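Local structure of putative adhesin (Bacteroides thetaiotaomicron, 4QDG) at residues A[152-158]-A[279-285]; A[169-175]-A[235-241]; A[197-203]-A[215-221]; A[90-94]-A[106-111]. The protein is a putative lipoprotein adhesin of the FimB/Mfa2 fimbrillin family that probably serves as an anchor for pili on the bacterial outer membrane. All blocks are in the same frame, centred on the assembly; numbering follows the deposited sequence.

Interaction 1. Residues A[152-158]-A[279-285]; sequences NIRVVLQ and WSMIFFL
Extended strands 152-158 and 279-285 run parallel, their axes 4.5 Å apart at closest and crossing at -15°, in a register from Ile153-Trp279 to Gln158-Phe284. Asn152 O accepts from Trp279 N (2.8 Å); a water joins Asn152 ND2 (2.8 Å) to Trp279 O (2.9 Å), while ND2 also bonds Glu220 and OD1 Trp198. Ile153 packs CG1 on CD1 of Trp279 (3.9 Å); the indole NE1 bonds Asn151, a magnesium ligand. Arg154 N donates to Trp279 O and its O accepts from Met281 N, both 2.8 Å; with chi1 to chi3 all t, its NH1 forms a salt bridge with Glu220. Arg154, Val156 and Gln158 each bond through N to the residue before their register partner and through O to the one after it, as in a parallel pair, here within the large mixed sheet of a transthyretin-clan protein. Val155, its CG1 4.0 Å from Phe283 CE1, shares with Ile153, Leu157 and Phe283 an apolar face against strands 170-176 and 246-251; Trp279 and selenomethionine Met281 meet helix 252-263. Val156 N bonds Met281 O (2.7 Å), its O Phe283 N (2.8 Å). Leu157 CB meets Leu285 CD1 (3.9 Å). Gln158 N bonds Phe283 O (3.0 Å), its O Leu285 N (2.8 Å).

Interaction 2. Residues A[169-175]-A[235-241]; sequences KFEFEIT and KLTVRRK
Strands 170-175 and 235-240 are antiparallel, 4.6 Å apart at closest with 164° between their directions. Phe170-Arg240, Phe172-Val238 and Ile174-Leu236 are non-hydrogen-bonded pairs. The hydrogen-bonded pairs between them close two backbone bonds each: Glu171 N to Arg239 O 2.8 Å and Arg239 N to Glu171 O 2.9 Å; Glu173 N to Thr237 O 2.9 Å and Thr237 N to Glu173 O 2.8 Å; Thr175 N to Lys235 O 3.0 Å and Lys235 N to Thr175 O 2.9 Å. Lys241 N adds a bond to Lys169 O (2.9 Å). Outward, Ile174 bonds Tyr195, Leu236 and Val238 bond Ile250 and Ile248, and Phe170 O takes Gln200 NE2. On the polar face, Arg239 (chi3 p) bridges two carboxylates two residues apart: NH2 forms salt bridges with Glu171 OE1 (3.0 Å) and Glu173 OE2 (2.8 Å), NE bonds Glu171 OE1 weakly (3.4 Å), and NH1 bonds Glu173 OE1 weakly (3.3 Å) and forms a salt bridge with Glu246. Its single charge offsets only part of theirs. A water spans Thr175 OG1 and Thr237 OG1 (2.7 Å each); Thr237 OG1 also bonds Asn249. The other face is largely apolar, as suits its place against strand 140-159: Phe172 CD2 lies 3.8 Å from Val238 CG2, Ile174 CG1 3.8 Å from Leu236 CD1. A two-faced antiparallel sheet packed on a second sheet is characteristic of a beta-sandwich.

Interaction 3. Residues A[197-203]-A[215-221]; sequences PWAQGQA and VVAYAEL
At the apolar centre the Tyr218 ring (chi1 p, chi2 87°) folds back across the neighbouring strand, with Gly201 N over its face and Ala203 CB 4.1 Å from CD2. Gly201, without a side chain, leaves room for the ring: a CB there would sit tightly against Tyr218 CE2. Ala199 and Ala203, being small, suit the ground beside it, and Ala203 CB also touches Val216 CG2 (4.0 Å). On the reverse face Pro197 CG packs on Ala219 CB (3.7 Å) and Leu221 CG (4.1 Å). The strands, 199-203 and 215-221, form the arms of a beta hairpin, antiparallel at 161° and 4.6 Å apart at closest. Gly201-Tyr218 and Ala203-Val216 are hydrogen-bonded pairs with both bonds made: Gly201 N to Tyr218 O 3.0 Å, Tyr218 N to Gly201 O 2.8 Å, Ala203 N to Val216 O 2.9 Å, Val216 N to Ala203 O 2.8 Å. Ala199-Glu220 is a further hydrogen-bonded pair, in which Glu220 N donates to Ala199 O (2.8 Å), while Glu220 O receives Trp198 N (2.9 Å). Trp198 (chi1 p) lays its ring face on Glu220 CB, 3.5 Å from NE1. Arg154 makes a cation-pi contact with Tyr218. The hairpin is therefore held by backbone bonds and snug packing, whereas polar ends fasten it outward: Trp198 to Asn152 and Glu220 to Arg154 and Asn152, all on strand 140-159, Gln200 to Phe170 and Gln202 to Val165.

Interaction 4. Residues A[90-94]-A[106-111]; sequences SFLMK and LQVELD
A salt bridge from Lys94 NZ to Glu109 OE1 (3.0 Å) runs diagonally across this antiparallel pair; the all-trans lysine has the reach to pass its direct partner, Gln107, and Glu109 (chi1 t) extends to meet it. Beneath it, strands 91-94 and 107-110 approach to 4.5 Å with 147° between their directions, a marked twist. Leu92-Glu109 is a hydrogen-bonded pair, Leu92 N to Glu109 O 2.8 Å and Glu109 N to Leu92 O 2.9 Å; so is Lys94-Gln107, with Lys94 N to Gln107 O at 2.7 Å and a longer Gln107 N to Lys94 O at 3.3 Å. Asp111 N closes the far end on Ser90 O (2.9 Å). Phe91-Leu110 and Met93-Val108 take the non-hydrogen-bonded positions. Phe91 (chi1 m, chi2 78°) receives Leu110 CD1 over its ring face, 3.7 Å from the centroid, in a CH-pi contact, and its CB meets Val108 CG1 (3.8 Å). Selenomethionine Met93, flexible and apolar, puts CG 3.6 Å from Leu106 CD1. Asp111, just before the turn into helix 113-116, caps Glu113 N with OD1 and pairs with Arg120, while Ser90 OG bonds the backbone of His124, a residue of the other magnesium site. Joined by an 11-residue connection, the two strands form with strand 180-181 a small three-stranded antiparallel sheet, and Met93, Leu106 and Val108 pack on Tyr81 of strand 75-82, with strand 38-44 adjoining.

From the N terminus, interaction 4 comes first: it closes a short loop between 94 and 106 and is complete before the other three begin, about 27 to 29 Å from them between centres and without touching them. The rest are nested one within the next. Interaction 1 opens at 152 and closes at 285, spanning everything between; interaction 2 lies within it, and the hairpin of interaction 3 within interaction 2. In space, interactions 1 and 3 share the large mixed sheet, where strand 213-223 lies beside 140-159. Interaction 2 belongs to the four-stranded sheet facing it, with Phe172 against Ala219 and Leu157 against Phe170 joining the two layers.

Interaction 1. Residues A[152-158]-A[279-285]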
# COMPACT_ATOMS: atom_id res chain seq x y z
N ASN A 152 -2.79 -0.80 5.29
CA ASN A 152 -3.69 -1.41 6.26
C ASN A 152 -4.09 -0.32 7.22
O ASN A 152 -3.22 0.38 7.74
CB ASN A 152 -3.06 -2.63 6.99
CG ASN A 152 -4.10 -3.38 7.81
OD1 ASN A 152 -4.93 -4.08 7.26
ND2 ASN A 152 -4.17 -3.12 9.12
N ILE A 153 -5.39 -0.12 7.39
CA ILE A 153 -5.94 0.91 8.27
C ILE A 153 -6.81 0.20 9.33
O ILE A 153 -7.77 -0.48 8.97
CB ILE A 153 -6.73 2.00 7.48
CG1 ILE A 153 -5.79 2.73 6.51
CG2 ILE A 153 -7.37 3.04 8.43
CD1 ILE A 153 -6.24 2.89 5.13
N ARG A 154 -6.42 0.33 10.60
CA ARG A 154 -7.16 -0.22 11.73
C ARG A 154 -7.93 0.94 12.36
O ARG A 154 -7.34 1.88 12.86
CB ARG A 154 -6.23 -0.95 12.73
CG ARG A 154 -6.94 -1.51 13.99
CD ARG A 154 -5.91 -2.20 14.88
NE ARG A 154 -6.43 -2.71 16.16
CZ ARG A 154 -6.85 -3.96 16.38
NH1 ARG A 154 -6.90 -4.84 15.39
NH2 ARG A 154 -7.24 -4.33 17.60
N VAL A 155 -9.27 0.87 12.30
CA VAL A 155 -10.17 1.87 12.85
C VAL A 155 -10.67 1.36 14.17
O VAL A 155 -11.22 0.27 14.23
CB VAL A 155 -11.32 2.21 11.86
CG1 VAL A 155 -12.22 3.29 12.44
CG2 VAL A 155 -10.76 2.66 10.50
N VAL A 156 -10.51 2.16 15.25
CA VAL A 156 -10.95 1.79 16.58
C VAL A 156 -12.00 2.79 17.10
O VAL A 156 -11.86 3.99 16.92
CB VAL A 156 -9.75 1.66 17.56
CG1 VAL A 156 -10.20 1.45 19.01
CG2 VAL A 156 -8.82 0.51 17.14
N LEU A 157 -13.09 2.25 17.69
CA LEU A 157 -14.14 3.03 18.34
C LEU A 157 -14.04 2.75 19.82
O LEU A 157 -14.07 1.59 20.22
CB LEU A 157 -15.54 2.73 17.79
CG LEU A 157 -15.76 2.76 16.28
CD1 LEU A 157 -17.19 2.49 15.96
CD2 LEU A 157 -15.32 4.10 15.68
N GLN A 158 -13.79 3.81 20.62
CA GLN A 158 -13.57 3.72 22.05
C GLN A 158 -14.43 4.69 22.82
O GLN A 158 -14.45 5.87 22.49
CB GLN A 158 -12.09 4.00 22.35
CG GLN A 158 -11.71 3.90 23.84
CD GLN A 158 -10.23 3.75 24.06
OE1 GLN A 158 -9.48 3.37 23.15
NE2 GLN A 158 -9.79 4.01 25.28
N TRP A 279 -1.50 1.71 9.50
CA TRP A 279 -2.18 2.85 10.10
C TRP A 279 -3.18 2.41 11.14
O TRP A 279 -3.82 1.37 10.99
CB TRP A 279 -2.94 3.62 9.01
CG TRP A 279 -2.12 4.02 7.82
CD1 TRP A 279 -1.98 3.33 6.64
CD2 TRP A 279 -1.41 5.25 7.64
NE1 TRP A 279 -1.18 4.04 5.77
CE2 TRP A 279 -0.83 5.23 6.35
CE3 TRP A 279 -1.17 6.37 8.48
CZ2 TRP A 279 -0.05 6.28 5.86
CZ3 TRP A 279 -0.39 7.41 7.99
CH2 TRP A 279 0.16 7.36 6.69
N SER A 280 -3.36 3.24 12.17
CA SER A 280 -4.36 2.97 13.20
C SER A 280 -4.99 4.28 13.61
O SER A 280 -4.31 5.31 13.67
CB SER A 280 -3.81 2.18 14.38
OG SER A 280 -2.88 2.90 15.16
N MSE A 281 -6.31 4.26 13.78
CA MSE A 281 -7.04 5.48 14.13
C MSE A 281 -8.07 5.19 15.21
O MSE A 281 -8.95 4.35 15.01
CB MSE A 281 -7.73 6.08 12.91
CG MSE A 281 -6.81 6.37 11.75
SE MSE A 281 -7.86 7.02 10.24
CE MSE A 281 -8.11 8.88 10.84
N ILE A 282 -7.96 5.89 16.33
CA ILE A 282 -8.89 5.73 17.44
C ILE A 282 -9.81 6.94 17.50
O ILE A 282 -9.34 8.07 17.62
CB ILE A 282 -8.19 5.48 18.81
CG1 ILE A 282 -7.20 4.29 18.71
CG2 ILE A 282 -9.24 5.26 19.90
CD1 ILE A 282 -6.27 4.16 19.87
N PHE A 283 -11.12 6.68 17.39
CA PHE A 283 -12.16 7.68 17.51
C PHE A 283 -12.85 7.48 18.86
O PHE A 283 -13.18 6.35 19.23
CB PHE A 283 -13.16 7.60 16.33
CG PHE A 283 -12.56 7.88 14.97
CD1 PHE A 283 -11.92 6.88 14.24
CD2 PHE A 283 -12.66 9.14 14.40
CE1 PHE A 283 -11.37 7.15 12.98
CE2 PHE A 283 -12.11 9.41 13.14
CZ PHE A 283 -11.47 8.40 12.44
N PHE A 284 -13.03 8.57 19.62
CA PHE A 284 -13.66 8.48 20.94
C PHE A 284 -15.14 8.83 20.83
O PHE A 284 -15.51 9.76 20.11
CB PHE A 284 -12.94 9.36 21.97
CG PHE A 284 -11.51 8.91 22.14
CD1 PHE A 284 -11.19 7.86 23.00
CD2 PHE A 284 -10.49 9.48 21.39
CE1 PHE A 284 -9.87 7.42 23.14
CE2 PHE A 284 -9.18 9.02 21.49
CZ PHE A 284 -8.88 7.98 22.36
N LEU A 285 -15.98 8.01 21.48
CA LEU A 285 -17.43 8.15 21.43
C LEU A 285 -18.01 8.51 22.78
O LEU A 285 -17.51 8.10 23.82
CB LEU A 285 -18.12 6.86 20.93
CG LEU A 285 -17.58 6.20 19.63
CD1 LEU A 285 -18.42 4.98 19.25
CD2 LEU A 285 -17.52 7.19 18.46
O HOH W 1 -2.70 -1.31 10.65

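Interaction 2. Residues A[169-175]-A[235-241]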
# COMPACT_ATOMS: atom_id res chain seq x y z
N LYS A 169 -22.58 -3.23 15.89
CA LYS A 169 -23.52 -2.14 15.73
C LYS A 169 -23.12 -1.20 14.58
O LYS A 169 -23.88 -0.30 14.25
CB LYS A 169 -23.61 -1.34 17.06
CG LYS A 169 -24.38 -2.06 18.16
CD LYS A 169 -24.51 -1.16 19.36
CE LYS A 169 -25.66 -1.57 20.24
NZ LYS A 169 -25.64 -0.82 21.52
N PHE A 170 -21.92 -1.41 13.98
CA PHE A 170 -21.34 -0.51 12.99
C PHE A 170 -20.82 -1.14 11.73
O PHE A 170 -20.32 -2.26 11.73
CB PHE A 170 -20.16 0.26 13.61
CG PHE A 170 -20.53 1.04 14.84
CD1 PHE A 170 -21.09 2.31 14.73
CD2 PHE A 170 -20.31 0.52 16.11
CE1 PHE A 170 -21.39 3.06 15.86
CE2 PHE A 170 -20.64 1.26 17.25
CZ PHE A 170 -21.17 2.52 17.12
N GLU A 171 -20.90 -0.36 10.66
CA GLU A 171 -20.40 -0.64 9.33
C GLU A 171 -19.27 0.34 9.08
O GLU A 171 -19.41 1.54 9.39
CB GLU A 171 -21.52 -0.49 8.29
CG GLU A 171 -22.42 -1.70 8.18
CD GLU A 171 -23.56 -1.61 7.18
OE1 GLU A 171 -23.81 -0.52 6.63
OE2 GLU A 171 -24.22 -2.66 6.97
N PHE A 172 -18.15 -0.17 8.57
CA PHE A 172 -16.95 0.61 8.29
C PHE A 172 -16.65 0.55 6.81
O PHE A 172 -16.73 -0.53 6.22
CB PHE A 172 -15.75 0.08 9.07
CG PHE A 172 -15.93 0.04 10.58
CD1 PHE A 172 -16.64 -0.99 11.18
CD2 PHE A 172 -15.26 0.95 11.40
CE1 PHE A 172 -16.74 -1.07 12.57
CE2 PHE A 172 -15.38 0.88 12.78
CZ PHE A 172 -16.11 -0.12 13.36
N GLU A 173 -16.36 1.71 6.20
CA GLU A 173 -16.06 1.79 4.77
C GLU A 173 -14.99 2.79 4.47
O GLU A 173 -14.85 3.79 5.18
CB GLU A 173 -17.30 2.21 3.97
CG GLU A 173 -18.36 1.15 3.81
CD GLU A 173 -19.76 1.67 3.53
OE1 GLU A 173 -19.97 2.91 3.51
OE2 GLU A 173 -20.66 0.82 3.34
N ILE A 174 -14.26 2.53 3.38
CA ILE A 174 -13.32 3.46 2.78
C ILE A 174 -13.72 3.55 1.33
O ILE A 174 -13.76 2.53 0.65
CB ILE A 174 -11.81 3.18 3.00
CG1 ILE A 174 -11.44 3.38 4.47
CG2 ILE A 174 -10.96 4.10 2.10
CD1 ILE A 174 -10.02 2.87 4.89
N THR A 175 -14.14 4.74 0.88
CA THR A 175 -14.41 4.97 -0.52
C THR A 175 -13.18 5.69 -1.10
O THR A 175 -12.63 6.62 -0.48
CB THR A 175 -15.71 5.72 -0.77
OG1 THR A 175 -15.74 6.91 0.03
CG2 THR A 175 -16.95 4.84 -0.59
N LYS A 235 -12.55 8.85 1.44
CA LYS A 235 -13.36 9.00 2.64
C LYS A 235 -13.36 7.76 3.53
O LYS A 235 -13.40 6.63 3.04
CB LYS A 235 -14.80 9.34 2.25
CG LYS A 235 -14.98 10.71 1.59
CD LYS A 235 -15.05 11.86 2.59
CE LYS A 235 -15.22 13.20 1.92
NZ LYS A 235 -13.96 13.67 1.28
N LEU A 236 -13.34 7.99 4.87
CA LEU A 236 -13.50 6.95 5.88
C LEU A 236 -14.89 7.18 6.43
O LEU A 236 -15.22 8.31 6.82
CB LEU A 236 -12.44 6.89 6.98
CG LEU A 236 -12.81 6.00 8.18
CD1 LEU A 236 -12.73 4.50 7.83
CD2 LEU A 236 -11.93 6.30 9.38
N THR A 237 -15.74 6.14 6.40
CA THR A 237 -17.13 6.28 6.88
C THR A 237 -17.44 5.21 7.92
O THR A 237 -17.11 4.03 7.71
CB THR A 237 -18.14 6.23 5.69
OG1 THR A 237 -17.80 7.26 4.76
CG2 THR A 237 -19.57 6.43 6.12
N VAL A 238 -18.07 5.63 9.04
CA VAL A 238 -18.49 4.73 10.10
C VAL A 238 -19.99 4.98 10.32
O VAL A 238 -20.40 6.10 10.63
CB VAL A 238 -17.65 4.80 11.41
CG1 VAL A 238 -18.14 3.76 12.41
CG2 VAL A 238 -16.17 4.58 11.12
N ARG A 239 -20.81 3.95 10.06
CA ARG A 239 -22.26 4.05 10.12
C ARG A 239 -22.87 3.12 11.15
O ARG A 239 -22.47 1.94 11.20
CB ARG A 239 -22.83 3.71 8.74
CG ARG A 239 -24.31 4.04 8.51
CD ARG A 239 -24.70 3.99 7.04
NE ARG A 239 -24.13 2.82 6.39
CZ ARG A 239 -23.21 2.84 5.43
NH1 ARG A 239 -22.81 4.00 4.91
NH2 ARG A 239 -22.70 1.71 4.96
N ARG A 240 -23.82 3.64 11.98
CA ARG A 240 -24.60 2.82 12.92
C ARG A 240 -25.61 2.04 12.09
O ARG A 240 -26.40 2.67 11.39
CB ARG A 240 -25.36 3.67 13.96
CG ARG A 240 -24.53 4.42 14.99
CD ARG A 240 -25.39 4.89 16.18
NE ARG A 240 -26.33 5.94 15.79
CZ ARG A 240 -26.25 7.21 16.18
NH1 ARG A 240 -25.29 7.60 17.01
NH2 ARG A 240 -27.14 8.10 15.76
N LYS A 241 -25.55 0.68 12.12
CA LYS A 241 -26.42 -0.21 11.34
C LYS A 241 -27.94 0.01 11.58
O LYS A 241 -28.70 0.08 10.61
CB LYS A 241 -26.07 -1.68 11.64
CG LYS A 241 -24.99 -2.21 10.72
CD LYS A 241 -24.16 -3.31 11.34
CE LYS A 241 -24.46 -4.68 10.82
NZ LYS A 241 -23.65 -5.69 11.55
O HOH W 2 -17.37 6.68 2.18

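Interaction 3. Residues A[197-203]-A[215-221]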
# COMPACT_ATOMS: atom_id res chain seq x y z
N PRO A 197 -14.18 -3.98 5.84
CA PRO A 197 -13.15 -4.66 6.64
C PRO A 197 -12.94 -6.15 6.34
O PRO A 197 -13.88 -6.89 6.06
CB PRO A 197 -13.67 -4.50 8.07
CG PRO A 197 -14.58 -3.29 8.01
CD PRO A 197 -15.27 -3.46 6.70
N TRP A 198 -11.67 -6.56 6.38
CA TRP A 198 -11.22 -7.94 6.23
C TRP A 198 -11.25 -8.61 7.62
O TRP A 198 -11.27 -9.83 7.72
CB TRP A 198 -9.83 -8.03 5.55
CG TRP A 198 -8.69 -7.40 6.30
CD1 TRP A 198 -8.19 -6.14 6.12
CD2 TRP A 198 -7.87 -8.01 7.31
NE1 TRP A 198 -7.09 -5.95 6.90
CE2 TRP A 198 -6.89 -7.06 7.68
CE3 TRP A 198 -7.82 -9.29 7.89
CZ2 TRP A 198 -5.92 -7.33 8.66
CZ3 TRP A 198 -6.86 -9.55 8.85
CH2 TRP A 198 -5.94 -8.57 9.25
N ALA A 199 -11.25 -7.81 8.68
CA ALA A 199 -11.33 -8.20 10.09
C ALA A 199 -12.08 -7.13 10.86
O ALA A 199 -11.95 -5.95 10.56
CB ALA A 199 -9.95 -8.41 10.68
N GLN A 200 -12.91 -7.54 11.81
CA GLN A 200 -13.73 -6.68 12.66
C GLN A 200 -14.05 -7.45 13.94
O GLN A 200 -14.23 -8.66 13.90
CB GLN A 200 -15.01 -6.27 11.91
CG GLN A 200 -15.96 -5.33 12.66
CD GLN A 200 -17.05 -4.78 11.79
OE1 GLN A 200 -16.94 -4.76 10.56
NE2 GLN A 200 -18.11 -4.28 12.41
N GLY A 201 -14.08 -6.74 15.05
CA GLY A 201 -14.36 -7.35 16.35
C GLY A 201 -14.20 -6.38 17.49
O GLY A 201 -14.32 -5.16 17.34
N GLN A 202 -13.91 -6.94 18.66
CA GLN A 202 -13.68 -6.20 19.87
C GLN A 202 -12.28 -6.48 20.38
O GLN A 202 -11.72 -7.55 20.13
CB GLN A 202 -14.74 -6.55 20.94
CG GLN A 202 -16.10 -5.88 20.68
CD GLN A 202 -17.15 -6.25 21.69
OE1 GLN A 202 -17.32 -7.41 22.06
NE2 GLN A 202 -17.90 -5.28 22.15
N ALA A 203 -11.68 -5.48 21.06
CA ALA A 203 -10.35 -5.60 21.66
C ALA A 203 -10.34 -4.94 23.03
O ALA A 203 -11.23 -4.16 23.35
CB ALA A 203 -9.30 -4.97 20.75
N VAL A 215 -13.44 -2.09 26.61
CA VAL A 215 -13.63 -2.90 25.41
C VAL A 215 -13.96 -1.97 24.26
O VAL A 215 -14.91 -1.18 24.31
CB VAL A 215 -14.69 -4.03 25.61
CG1 VAL A 215 -14.89 -4.82 24.32
CG2 VAL A 215 -14.29 -4.96 26.74
N VAL A 216 -13.13 -2.05 23.23
CA VAL A 216 -13.26 -1.20 22.07
C VAL A 216 -13.70 -2.04 20.88
O VAL A 216 -13.54 -3.26 20.88
CB VAL A 216 -11.92 -0.43 21.79
CG1 VAL A 216 -11.46 0.33 23.01
CG2 VAL A 216 -10.82 -1.35 21.30
N ALA A 217 -14.23 -1.37 19.87
CA ALA A 217 -14.60 -1.97 18.58
C ALA A 217 -13.46 -1.69 17.61
O ALA A 217 -12.84 -0.62 17.67
CB ALA A 217 -15.90 -1.34 18.08
N TYR A 218 -13.18 -2.63 16.72
CA TYR A 218 -12.14 -2.39 15.71
C TYR A 218 -12.57 -2.95 14.39
O TYR A 218 -13.36 -3.90 14.36
CB TYR A 218 -10.76 -2.96 16.13
CG TYR A 218 -10.63 -4.46 15.96
CD1 TYR A 218 -10.24 -5.02 14.75
CD2 TYR A 218 -10.90 -5.32 17.02
CE1 TYR A 218 -10.15 -6.40 14.58
CE2 TYR A 218 -10.82 -6.71 16.86
CZ TYR A 218 -10.46 -7.24 15.64
OH TYR A 218 -10.38 -8.60 15.48
N ALA A 219 -12.03 -2.38 13.31
CA ALA A 219 -12.16 -2.81 11.93
C ALA A 219 -10.82 -2.61 11.20
O ALA A 219 -10.21 -1.55 11.29
CB ALA A 219 -13.25 -2.04 11.22
N GLU A 220 -10.36 -3.65 10.50
CA GLU A 220 -9.14 -3.59 9.71
C GLU A 220 -9.53 -3.51 8.24
O GLU A 220 -10.26 -4.38 7.76
CB GLU A 220 -8.26 -4.79 10.00
CG GLU A 220 -7.93 -4.96 11.47
CD GLU A 220 -6.46 -4.88 11.85
OE1 GLU A 220 -5.65 -4.38 11.05
OE2 GLU A 220 -6.13 -5.34 12.96
N LEU A 221 -9.08 -2.47 7.54
CA LEU A 221 -9.37 -2.29 6.12
C LEU A 221 -8.05 -2.25 5.35
O LEU A 221 -7.09 -1.63 5.79
CB LEU A 221 -10.19 -0.99 5.89
CG LEU A 221 -11.56 -0.93 6.51
CD1 LEU A 221 -11.56 0.05 7.67
CD2 LEU A 221 -12.57 -0.53 5.46

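Interaction 4. Residues A[90-94]-A[106-111]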
# COMPACT_ATOMS: atom_id res chain seq x y z
N SER A 90 -3.06 -9.87 -5.38
CA SER A 90 -4.34 -9.16 -5.37
C SER A 90 -4.49 -8.26 -6.63
O SER A 90 -5.59 -7.80 -6.94
CB SER A 90 -4.45 -8.32 -4.10
OG SER A 90 -4.37 -9.16 -2.96
N PHE A 91 -3.38 -8.03 -7.37
CA PHE A 91 -3.39 -7.15 -8.53
C PHE A 91 -3.04 -7.88 -9.84
O PHE A 91 -2.52 -9.00 -9.81
CB PHE A 91 -2.43 -5.96 -8.30
CG PHE A 91 -2.83 -5.02 -7.18
CD1 PHE A 91 -2.61 -5.36 -5.85
CD2 PHE A 91 -3.39 -3.78 -7.46
CE1 PHE A 91 -2.99 -4.51 -4.82
CE2 PHE A 91 -3.74 -2.91 -6.42
CZ PHE A 91 -3.53 -3.28 -5.11
N LEU A 92 -3.37 -7.26 -10.98
CA LEU A 92 -3.09 -7.85 -12.29
C LEU A 92 -2.50 -6.84 -13.24
O LEU A 92 -2.89 -5.67 -13.23
CB LEU A 92 -4.39 -8.40 -12.95
CG LEU A 92 -5.19 -9.48 -12.23
CD1 LEU A 92 -6.59 -9.58 -12.80
CD2 LEU A 92 -4.51 -10.83 -12.35
N MSE A 93 -1.58 -7.30 -14.10
CA MSE A 93 -1.05 -6.49 -15.18
C MSE A 93 -2.14 -6.37 -16.21
O MSE A 93 -2.82 -7.35 -16.50
CB MSE A 93 0.20 -7.11 -15.77
CG MSE A 93 1.43 -6.36 -15.41
SE MSE A 93 2.95 -7.48 -15.81
CE MSE A 93 4.22 -6.45 -14.93
N LYS A 94 -2.32 -5.18 -16.72
CA LYS A 94 -3.39 -4.86 -17.68
C LYS A 94 -2.80 -4.18 -18.92
O LYS A 94 -2.13 -3.14 -18.82
CB LYS A 94 -4.42 -3.97 -16.96
CG LYS A 94 -5.76 -3.80 -17.66
CD LYS A 94 -6.58 -2.73 -16.95
CE LYS A 94 -7.85 -2.38 -17.69
NZ LYS A 94 -8.53 -1.21 -17.08
N LEU A 106 1.98 -0.01 -19.96
CA LEU A 106 1.62 -0.84 -18.84
C LEU A 106 0.73 -0.12 -17.81
O LEU A 106 0.89 1.08 -17.51
CB LEU A 106 2.87 -1.41 -18.17
CG LEU A 106 2.69 -2.59 -17.21
CD1 LEU A 106 1.74 -3.68 -17.78
CD2 LEU A 106 4.02 -3.16 -16.85
N GLN A 107 -0.26 -0.88 -17.35
CA GLN A 107 -1.20 -0.60 -16.30
C GLN A 107 -1.28 -1.82 -15.39
O GLN A 107 -1.12 -2.94 -15.88
CB GLN A 107 -2.58 -0.27 -16.86
CG GLN A 107 -2.64 1.06 -17.58
CD GLN A 107 -4.02 1.44 -18.02
OE1 GLN A 107 -5.00 0.72 -17.81
NE2 GLN A 107 -4.11 2.58 -18.66
N VAL A 108 -1.53 -1.58 -14.08
CA VAL A 108 -1.76 -2.58 -13.03
C VAL A 108 -3.09 -2.21 -12.37
O VAL A 108 -3.30 -1.06 -11.96
CB VAL A 108 -0.58 -2.72 -12.02
CG1 VAL A 108 -0.95 -3.55 -10.80
CG2 VAL A 108 0.63 -3.31 -12.71
N GLU A 109 -4.00 -3.18 -12.28
CA GLU A 109 -5.30 -2.97 -11.67
C GLU A 109 -5.56 -3.99 -10.58
O GLU A 109 -5.11 -5.12 -10.70
CB GLU A 109 -6.41 -3.07 -12.73
CG GLU A 109 -7.69 -2.36 -12.32
CD GLU A 109 -8.93 -2.63 -13.16
OE1 GLU A 109 -8.82 -2.64 -14.41
OE2 GLU A 109 -10.02 -2.79 -12.56
N LEU A 110 -6.31 -3.60 -9.54
CA LEU A 110 -6.73 -4.55 -8.51
C LEU A 110 -7.75 -5.51 -9.11
O LEU A 110 -8.63 -5.09 -9.86
CB LEU A 110 -7.34 -3.83 -7.29
CG LEU A 110 -7.79 -4.71 -6.11
CD1 LEU A 110 -6.62 -5.09 -5.21
CD2 LEU A 110 -8.85 -4.04 -5.29
N ASP A 111 -7.63 -6.80 -8.77
CA ASP A 111 -8.62 -7.81 -9.10
C ASP A 111 -9.86 -7.47 -8.26
O ASP A 111 -9.78 -7.48 -7.03
CB ASP A 111 -8.05 -9.21 -8.77
CG ASP A 111 -8.92 -10.42 -9.10
OD1 ASP A 111 -10.15 -10.24 -9.32
OD2 ASP A 111 -8.38 -11.55 -9.13